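Local structure of Nrps/pks (Streptomyces albus, 4OPF) at residues G186-P191 and Q335-I340; G96-E101 and A419-P424; D288-E293 and T382-A387. The protein is a ketosynthase domain of the AT-less oxazolomycin assembly line and probably catalyses carbon-carbon bond formation in polyketide extension. All coordinates share one frame; numbering follows the deposited sequence.

Contact 1: G186-P191 and Q335-I340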
loop_
_atom_site.group_PDB
_atom_site.type_symbol
_atom_site.label_atom_id
_atom_site.label_comp_id
_atom_site.label_asym_id
_atom_site.label_seq_id
_atom_site.Cartn_x
_atom_site.Cartn_y
_atom_site.Cartn_z
ATOM N N GLY A 186 -8.273 7.364 -8.339
ATOM C CA GLY A 186 -9.347 7.112 -7.385
ATOM C C GLY A 186 -10.598 6.905 -8.186
ATOM O O GLY A 186 -10.799 7.573 -9.198
ATOM N N VAL A 187 -11.461 6.015 -7.720
ATOM C CA VAL A 187 -12.676 5.708 -8.439
ATOM C C VAL A 187 -13.791 5.324 -7.459
ATOM O O VAL A 187 -13.563 4.622 -6.477
ATOM C CB VAL A 187 -12.464 4.555 -9.472
ATOM C CG1 VAL A 187 -12.152 3.225 -8.788
ATOM C CG2 VAL A 187 -13.656 4.378 -10.365
ATOM N N THR A 188 -15.002 5.793 -7.754
ATOM C CA THR A 188 -16.220 5.316 -7.086
ATOM C C THR A 188 -17.355 5.352 -8.048
ATOM O O THR A 188 -17.606 6.371 -8.657
ATOM C CB THR A 188 -16.648 6.221 -5.913
ATOM O OG1 THR A 188 -15.669 6.167 -4.886
ATOM C CG2 THR A 188 -18.003 5.778 -5.334
ATOM N N LEU A 189 -18.020 4.225 -8.196
ATOM C CA LEU A 189 -19.326 4.159 -8.801
ATOM C C LEU A 189 -20.269 3.573 -7.741
ATOM O O LEU A 189 -19.882 2.704 -6.969
ATOM C CB LEU A 189 -19.338 3.251 -10.021
ATOM C CG LEU A 189 -18.625 3.835 -11.247
ATOM C CD1 LEU A 189 -18.667 2.831 -12.403
ATOM C CD2 LEU A 189 -19.266 5.139 -11.701
ATOM N N LEU A 190 -21.500 4.046 -7.707
ATOM C CA LEU A 190 -22.437 3.574 -6.707
ATOM C C LEU A 190 -23.062 2.289 -7.162
ATOM O O LEU A 190 -23.340 2.157 -8.333
ATOM C CB LEU A 190 -23.517 4.635 -6.440
ATOM C CG LEU A 190 -22.915 5.873 -5.766
ATOM C CD1 LEU A 190 -23.966 6.881 -5.376
ATOM C CD2 LEU A 190 -22.098 5.488 -4.551
ATOM N N PRO A 191 -23.239 1.329 -6.238
ATOM C CA PRO A 191 -24.097 0.142 -6.458
ATOM C C PRO A 191 -25.571 0.499 -6.657
ATOM O O PRO A 191 -26.093 0.288 -7.741
ATOM C CB PRO A 191 -23.934 -0.665 -5.160
ATOM C CG PRO A 191 -22.663 -0.174 -4.527
ATOM C CD PRO A 191 -22.527 1.261 -4.945
ATOM N N GLN A 335 -16.663 9.488 -2.108
ATOM C CA GLN A 335 -16.085 8.396 -1.337
ATOM C C GLN A 335 -14.576 8.169 -1.669
ATOM O O GLN A 335 -13.769 9.075 -1.475
ATOM C CB GLN A 335 -16.931 7.140 -1.547
ATOM C CG GLN A 335 -18.421 7.413 -1.612
ATOM C CD GLN A 335 -19.015 7.678 -0.249
ATOM O OE1 GLN A 335 -18.836 6.879 0.671
ATOM N NE2 GLN A 335 -19.738 8.804 -0.105
ATOM N N CYS A 336 -14.188 7.007 -2.242
ATOM C CA CYS A 336 -12.748 6.709 -2.515
ATOM C C CYS A 336 -12.130 7.655 -3.499
ATOM O O CYS A 336 -10.950 7.837 -3.534
ATOM C CB CYS A 336 -12.543 5.218 -2.965
ATOM S SG CYS A 336 -13.002 4.040 -1.636
ATOM N N ALA A 337 -12.925 8.231 -4.360
ATOM C CA ALA A 337 -12.413 9.245 -5.257
ATOM C C ALA A 337 -12.354 10.690 -4.675
ATOM O O ALA A 337 -12.057 11.637 -5.414
ATOM C CB ALA A 337 -13.285 9.251 -6.517
ATOM N N GLU A 338 -12.682 10.888 -3.403
ATOM C CA GLU A 338 -12.799 12.273 -2.849
ATOM C C GLU A 338 -11.469 12.971 -2.918
ATOM O O GLU A 338 -11.389 14.177 -3.310
ATOM C CB GLU A 338 -13.308 12.295 -1.373
ATOM C CG GLU A 338 -13.299 13.683 -0.676
ATOM C CD GLU A 338 -12.179 13.876 0.371
ATOM O OE1 GLU A 338 -11.065 14.332 0.018
ATOM O OE2 GLU A 338 -12.401 13.605 1.574
ATOM N N GLY A 339 -10.439 12.257 -2.469
ATOM C CA GLY A 339 -9.124 12.821 -2.464
ATOM C C GLY A 339 -8.688 13.185 -3.862
ATOM O O GLY A 339 -7.953 14.163 -4.056
ATOM N N ILE A 340 -9.098 12.386 -4.853
ATOM C CA ILE A 340 -8.538 12.594 -6.173
ATOM C C ILE A 340 -9.281 13.781 -6.796
ATOM O O ILE A 340 -8.676 14.512 -7.541
ATOM C CB ILE A 340 -8.534 11.321 -7.107
ATOM C CG1 ILE A 340 -7.568 11.549 -8.262
ATOM C CG2 ILE A 340 -9.871 11.050 -7.693
ATOM C CD1 ILE A 340 -6.150 11.430 -7.791
#
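G186 and A337 bring their CA atoms to 4.3 Å, where the end of strand 181-188 meets the segment that starts helix 338-352. In the thiolase fold of ketosynthases this sets the buried first turn of that helix against the central sheet. Most of the touching is van der Waals contact of side chains with the strand backbone. The single methyl of A337 rests on the G186-V187 peptide, CB lying 3.9 Å from both G186 C and V187 N, and a small side chain suits so close an approach. I340 CG2 reaches G186 O at 3.9 Å; its CG1 branch is anti to the backbone N (chi1 -163°), which leaves CG2 to meet the strand. C336 CB is 3.7 Å from V187 O. Glycine suits position 186 because a CB here would lie within about 3.3 Å of I340 CG2, C336 O and A337 CA. Q335 and T188 cross obliquely, with Q335 CB 3.7 Å from T188 OG1. V187 turns away to helix 79-95.

The polar contacts gather on T188, whose OG1 faces the 3-10 segment 336-337 and hydrogen-bonds to P334 O, just before it. Q335 NE2 is held by H333 O. H333 lies in the motif that carries a catalytic histidine in related ketosynthases, and E338 touches C160, at the position of their nucleophilic cysteine. T188 OG1 also lies 3.1 Å from C336 N.

Contact 2: G96-E101 and A419-P424; sequences GYAPDE and APLDRP
The CA atoms of G96 and P420 are the nearest pair across the two segments, 4.2 Å apart. G96 closes helix 79-95 with a Schellman motif, and the positive phi this demands (87°) favours glycine. A second reason lies across the contact: G96 CA is only 3.3 Å from A419 O, so the tail after strand 401-408 runs past the helix terminus at a distance that a CB would obstruct. The tail itself is extended and irregular. A backbone bond between L421 and C93 ties it to the last turn of the helix, and one water spans the two segments, donating to G96 O at 2.9 Å and to A419 O at 3.0 Å. G96 O also accepts from R418, which pairs with E101 and lies against Y97 as a cation-pi partner.

Among side chains, L421 carries the contact. Its CG is beside the backbone N (chi1 -55°) and passes alongside G96, 4.0 Å from G96 C. The CD1 branch continues to the peptide joining Y97 and A98, 3.6 Å from A98 N. Leucine suits the spot because its chain is long enough to lay CD1 against this peptide and to meet the small A98 CB at 4.2 Å. Y97 points away, its OH bonded to D243. Further along the tail P424 packs on L89 and C93 of the helix, and R423 makes a cation-pi contact with F90. The peptide that L421 touches is steadied from within its own loop: A98 N donates to E101 OE2 at 2.9 Å, nearly straight at 164°, on the anti side of the carboxylate and tilted from its plane.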
loop_
_atom_site.group_PDB
_atom_site.type_symbol
_atom_site.label_atom_id
_atom_site.label_comp_id
_atom_site.label_asym_id
_atom_site.label_seq_id
_atom_site.Cartn_x
_atom_site.Cartn_y
_atom_site.Cartn_z
ATOM N N GLY A 96 0.661 13.260 -23.292
ATOM C CA GLY A 96 1.270 13.210 -24.591
ATOM C C GLY A 96 1.959 11.896 -24.900
ATOM O O GLY A 96 2.776 11.862 -25.813
ATOM N N TYR A 97 1.608 10.808 -24.216
ATOM C CA TYR A 97 2.234 9.489 -24.472
ATOM C C TYR A 97 1.186 8.564 -25.081
ATOM O O TYR A 97 0.072 8.468 -24.566
ATOM C CB TYR A 97 2.784 8.821 -23.188
ATOM C CG TYR A 97 4.021 9.453 -22.670
ATOM C CD1 TYR A 97 3.957 10.500 -21.766
ATOM C CD2 TYR A 97 5.268 9.040 -23.115
ATOM C CE1 TYR A 97 5.114 11.132 -21.309
ATOM C CE2 TYR A 97 6.443 9.637 -22.659
ATOM C CZ TYR A 97 6.366 10.694 -21.772
ATOM O OH TYR A 97 7.510 11.305 -21.346
ATOM N N ALA A 98 1.534 7.865 -26.142
ATOM C CA ALA A 98 0.679 6.782 -26.654
ATOM C C ALA A 98 0.977 5.550 -25.778
ATOM O O ALA A 98 2.066 5.424 -25.242
ATOM C CB ALA A 98 1.000 6.488 -28.138
ATOM N N PRO A 99 0.029 4.629 -25.647
ATOM C CA PRO A 99 0.255 3.414 -24.827
ATOM C C PRO A 99 1.493 2.614 -25.224
ATOM O O PRO A 99 2.174 2.056 -24.343
ATOM C CB PRO A 99 -1.004 2.576 -25.096
ATOM C CG PRO A 99 -2.042 3.596 -25.390
ATOM C CD PRO A 99 -1.323 4.652 -26.210
ATOM N N ASP A 100 1.766 2.505 -26.520
ATOM C CA ASP A 100 2.972 1.821 -26.993
ATOM C C ASP A 100 4.269 2.392 -26.433
ATOM O O ASP A 100 5.223 1.672 -26.293
ATOM C CB ASP A 100 3.076 1.865 -28.531
ATOM C CG ASP A 100 2.325 0.739 -29.194
ATOM O OD1 ASP A 100 1.602 -0.024 -28.487
ATOM O OD2 ASP A 100 2.436 0.621 -30.433
ATOM N N GLU A 101 4.322 3.672 -26.143
ATOM C CA GLU A 101 5.505 4.231 -25.508
ATOM C C GLU A 101 5.644 3.834 -24.017
ATOM O O GLU A 101 6.689 4.083 -23.426
ATOM C CB GLU A 101 5.468 5.752 -25.556
ATOM C CG GLU A 101 5.485 6.357 -26.966
ATOM C CD GLU A 101 5.389 7.901 -26.933
ATOM O OE1 GLU A 101 6.456 8.558 -26.772
ATOM O OE2 GLU A 101 4.257 8.459 -27.006
ATOM N N ALA A 419 3.144 17.575 -26.414
ATOM C CA ALA A 419 1.792 18.072 -26.621
ATOM C C ALA A 419 0.819 16.962 -26.268
ATOM O O ALA A 419 1.094 15.811 -26.546
ATOM C CB ALA A 419 1.614 18.451 -28.087
ATOM N N PRO A 420 -0.346 17.317 -25.731
ATOM C CA PRO A 420 -1.361 16.303 -25.509
ATOM C C PRO A 420 -1.803 15.593 -26.795
ATOM O O PRO A 420 -1.851 16.212 -27.830
ATOM C CB PRO A 420 -2.518 17.089 -24.883
ATOM C CG PRO A 420 -2.314 18.528 -25.283
ATOM C CD PRO A 420 -0.859 18.698 -25.578
ATOM N N LEU A 421 -2.087 14.299 -26.742
ATOM C CA LEU A 421 -2.669 13.623 -27.883
ATOM C C LEU A 421 -4.167 13.796 -27.787
ATOM O O LEU A 421 -4.715 13.900 -26.691
ATOM C CB LEU A 421 -2.296 12.140 -27.884
ATOM C CG LEU A 421 -0.798 11.897 -27.814
ATOM C CD1 LEU A 421 -0.455 10.416 -27.755
ATOM C CD2 LEU A 421 -0.132 12.487 -29.041
ATOM N N ASP A 422 -4.840 13.811 -28.932
ATOM C CA ASP A 422 -6.293 13.602 -28.970
ATOM C C ASP A 422 -6.746 12.261 -28.312
ATOM O O ASP A 422 -6.127 11.211 -28.515
ATOM C CB ASP A 422 -6.784 13.558 -30.437
ATOM C CG ASP A 422 -6.781 14.936 -31.125
ATOM O OD1 ASP A 422 -6.913 15.995 -30.448
ATOM O OD2 ASP A 422 -6.665 14.934 -32.374
ATOM N N ARG A 423 -7.848 12.313 -27.571
ATOM C CA ARG A 423 -8.485 11.114 -27.062
ATOM C C ARG A 423 -9.010 10.306 -28.235
ATOM O O ARG A 423 -9.636 10.846 -29.086
ATOM C CB ARG A 423 -9.663 11.494 -26.192
ATOM C CG ARG A 423 -9.297 12.142 -24.888
ATOM C CD ARG A 423 -10.558 12.719 -24.259
ATOM N NE ARG A 423 -10.318 12.930 -22.860
ATOM C CZ ARG A 423 -11.221 12.847 -21.884
ATOM N NH1 ARG A 423 -12.513 12.538 -22.157
ATOM N NH2 ARG A 423 -10.806 13.069 -20.610
ATOM N N PRO A 424 -8.756 9.015 -28.293
ATOM C CA PRO A 424 -9.451 8.291 -29.370
ATOM C C PRO A 424 -10.963 8.334 -29.219
ATOM O O PRO A 424 -11.474 8.507 -28.109
ATOM C CB PRO A 424 -8.963 6.861 -29.209
ATOM C CG PRO A 424 -8.576 6.761 -27.786
ATOM C CD PRO A 424 -8.053 8.112 -27.370
HETATM O O HOH W 1 3.220 14.035 -27.655
#

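Contact 3: D288-E293 and T382-A387; sequences DVTYIE and TPWPDA
T290 and W384 lie against each other and yet are bonded to the same third party: T290 OG1 and W384 NE1 both hydrogen-bond to P388 O, so one carbonyl holds side chains from both segments. Between the two residues the contact is purely van der Waals, T290 CB lying 3.8 Å from W384 CZ2. Threonine suits this place because it offers both a hydroxyl and a methyl. OG1, beside the backbone N at chi1 -61°, serves the carbonyl and touches A387 CB at 3.6 Å. The methyl CG2 lies against the indole, 3.9 Å from W384 NE1, and also meets P385 CG tip to tip at 3.7 Å.

Strand 291-293 lies between strands 390-396 and 322-325 in the mixed sheet of the thiolase fold, and the backbone of T290 bonds to S323 and L390. Strand 382-383 pairs antiparallel with strand 354-355, and the chain then leads on to strand 390-396. Y291 gives the indole only its CB, 4.2 Å from W384 CH2, while its ring leads away and its OH bonds to K345 of helix 338-352. M349 and L350 of that helix also touch the indole.

Within segment 382-387 the chain folds around W384. P385 CD sits over one indole face, 3.5 Å above its plane and offset toward the rim. The chain makes an inverse gamma turn at D386, with a weak bond from A387 N to P385 O, and A387 O lies at the indole edge, in the ring plane.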
loop_
_atom_site.group_PDB
_atom_site.type_symbol
_atom_site.label_atom_id
_atom_site.label_comp_id
_atom_site.label_asym_id
_atom_site.label_seq_id
_atom_site.Cartn_x
_atom_site.Cartn_y
_atom_site.Cartn_z
ATOM N N ASP A 288 3.597 30.115 3.238
ATOM C CA ASP A 288 3.612 30.077 1.803
ATOM C C ASP A 288 2.467 29.283 1.217
ATOM O O ASP A 288 2.192 29.439 0.028
ATOM C CB ASP A 288 4.936 29.534 1.286
ATOM C CG ASP A 288 6.093 30.518 1.520
ATOM O OD1 ASP A 288 5.871 31.722 1.546
ATOM O OD2 ASP A 288 7.213 30.065 1.676
ATOM N N VAL A 289 1.805 28.462 2.020
ATOM C CA VAL A 289 0.646 27.685 1.522
ATOM C C VAL A 289 -0.559 28.626 1.603
ATOM O O VAL A 289 -0.966 29.030 2.670
ATOM C CB VAL A 289 0.426 26.408 2.326
ATOM C CG1 VAL A 289 -0.768 25.612 1.816
ATOM C CG2 VAL A 289 1.680 25.534 2.310
ATOM N N THR A 290 -1.106 28.926 0.442
ATOM C CA THR A 290 -2.111 29.955 0.229
ATOM C C THR A 290 -3.545 29.444 0.231
ATOM O O THR A 290 -4.476 30.203 0.555
ATOM C CB THR A 290 -1.815 30.623 -1.117
ATOM O OG1 THR A 290 -0.523 31.196 -1.033
ATOM C CG2 THR A 290 -2.809 31.687 -1.517
ATOM N N TYR A 291 -3.743 28.188 -0.137
ATOM C CA TYR A 291 -5.071 27.613 -0.245
ATOM C C TYR A 291 -5.052 26.177 0.269
ATOM O O TYR A 291 -4.108 25.449 0.004
ATOM C CB TYR A 291 -5.475 27.583 -1.712
ATOM C CG TYR A 291 -6.880 27.081 -1.979
ATOM C CD1 TYR A 291 -7.933 27.951 -1.941
ATOM C CD2 TYR A 291 -7.152 25.725 -2.244
ATOM C CE1 TYR A 291 -9.222 27.555 -2.183
ATOM C CE2 TYR A 291 -8.466 25.295 -2.462
ATOM C CZ TYR A 291 -9.486 26.216 -2.459
ATOM O OH TYR A 291 -10.808 25.887 -2.703
ATOM N N ILE A 292 -6.081 25.783 1.005
ATOM C CA ILE A 292 -6.272 24.425 1.450
ATOM C C ILE A 292 -7.661 23.928 1.001
ATOM O O ILE A 292 -8.688 24.516 1.350
ATOM C CB ILE A 292 -6.186 24.349 2.957
ATOM C CG1 ILE A 292 -4.824 24.921 3.403
ATOM C CG2 ILE A 292 -6.361 22.944 3.468
ATOM C CD1 ILE A 292 -4.658 24.919 4.867
ATOM N N GLU A 293 -7.658 22.858 0.221
ATOM C CA GLU A 293 -8.831 22.036 0.002
ATOM C C GLU A 293 -9.015 21.156 1.263
ATOM O O GLU A 293 -8.312 20.174 1.473
ATOM C CB GLU A 293 -8.652 21.205 -1.255
ATOM C CG GLU A 293 -9.700 20.081 -1.492
ATOM C CD GLU A 293 -11.078 20.567 -1.938
ATOM O OE1 GLU A 293 -11.180 21.796 -2.278
ATOM O OE2 GLU A 293 -12.065 19.724 -1.944
ATOM N N THR A 382 -11.164 34.299 -8.423
ATOM C CA THR A 382 -10.242 35.410 -8.331
ATOM C C THR A 382 -8.898 34.965 -8.845
ATOM O O THR A 382 -8.551 33.804 -8.737
ATOM C CB THR A 382 -10.026 35.878 -6.867
ATOM O OG1 THR A 382 -9.075 35.027 -6.258
ATOM C CG2 THR A 382 -11.279 35.778 -6.056
ATOM N N PRO A 383 -8.136 35.901 -9.418
ATOM C CA PRO A 383 -6.774 35.551 -9.773
ATOM C C PRO A 383 -6.014 35.224 -8.512
ATOM O O PRO A 383 -6.422 35.588 -7.415
ATOM C CB PRO A 383 -6.240 36.828 -10.476
ATOM C CG PRO A 383 -7.250 37.897 -10.231
ATOM C CD PRO A 383 -8.547 37.207 -9.983
ATOM N N TRP A 384 -4.926 34.489 -8.653
ATOM C CA TRP A 384 -4.196 34.065 -7.485
ATOM C C TRP A 384 -3.801 35.334 -6.737
ATOM O O TRP A 384 -3.421 36.299 -7.335
ATOM C CB TRP A 384 -2.969 33.212 -7.870
ATOM C CG TRP A 384 -2.443 32.299 -6.748
ATOM C CD1 TRP A 384 -1.432 32.578 -5.908
ATOM C CD2 TRP A 384 -2.931 30.998 -6.369
ATOM N NE1 TRP A 384 -1.251 31.553 -5.045
ATOM C CE2 TRP A 384 -2.156 30.565 -5.312
ATOM C CE3 TRP A 384 -3.921 30.151 -6.863
ATOM C CZ2 TRP A 384 -2.348 29.364 -4.696
ATOM C CZ3 TRP A 384 -4.106 28.917 -6.258
ATOM C CH2 TRP A 384 -3.303 28.538 -5.192
ATOM N N PRO A 385 -3.905 35.332 -5.412
ATOM C CA PRO A 385 -3.440 36.497 -4.688
ATOM C C PRO A 385 -1.941 36.687 -4.820
ATOM O O PRO A 385 -1.269 35.890 -5.433
ATOM C CB PRO A 385 -3.803 36.193 -3.236
ATOM C CG PRO A 385 -4.140 34.765 -3.161
ATOM C CD PRO A 385 -4.404 34.261 -4.535
ATOM N N ASP A 386 -1.432 37.749 -4.216
ATOM C CA ASP A 386 -0.013 38.069 -4.260
ATOM C C ASP A 386 0.678 37.243 -3.158
ATOM O O ASP A 386 0.950 37.728 -2.073
ATOM C CB ASP A 386 0.168 39.602 -4.075
ATOM C CG ASP A 386 1.581 40.073 -4.373
ATOM O OD1 ASP A 386 2.477 39.209 -4.539
ATOM O OD2 ASP A 386 1.796 41.311 -4.426
ATOM N N ALA A 387 0.932 35.969 -3.460
ATOM C CA ALA A 387 1.405 34.997 -2.478
ATOM C C ALA A 387 1.832 33.749 -3.235
ATOM O O ALA A 387 1.485 33.593 -4.383
ATOM C CB ALA A 387 0.283 34.675 -1.502
#

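Contacts 1 and 3 belong to the same sheet and lie on opposite sides of the chain's centre, 27 Å between contact centres, although their nearest atoms come to about 6 Å. Helix 338-352 joins them: it starts in contact 1 and its later residues K345, M349 and L350 line contact 3. Contact 2 is peripheral, 25 Å from contact 1 and 32 Å from contact 3 between centres, but helix 79-95, which ends there, begins beside V187 of contact 1. Along the chain, both other contacts are nested within the loop that contact 2 closes. Contact 1 adjoins C160 and H333, probably part of the active site.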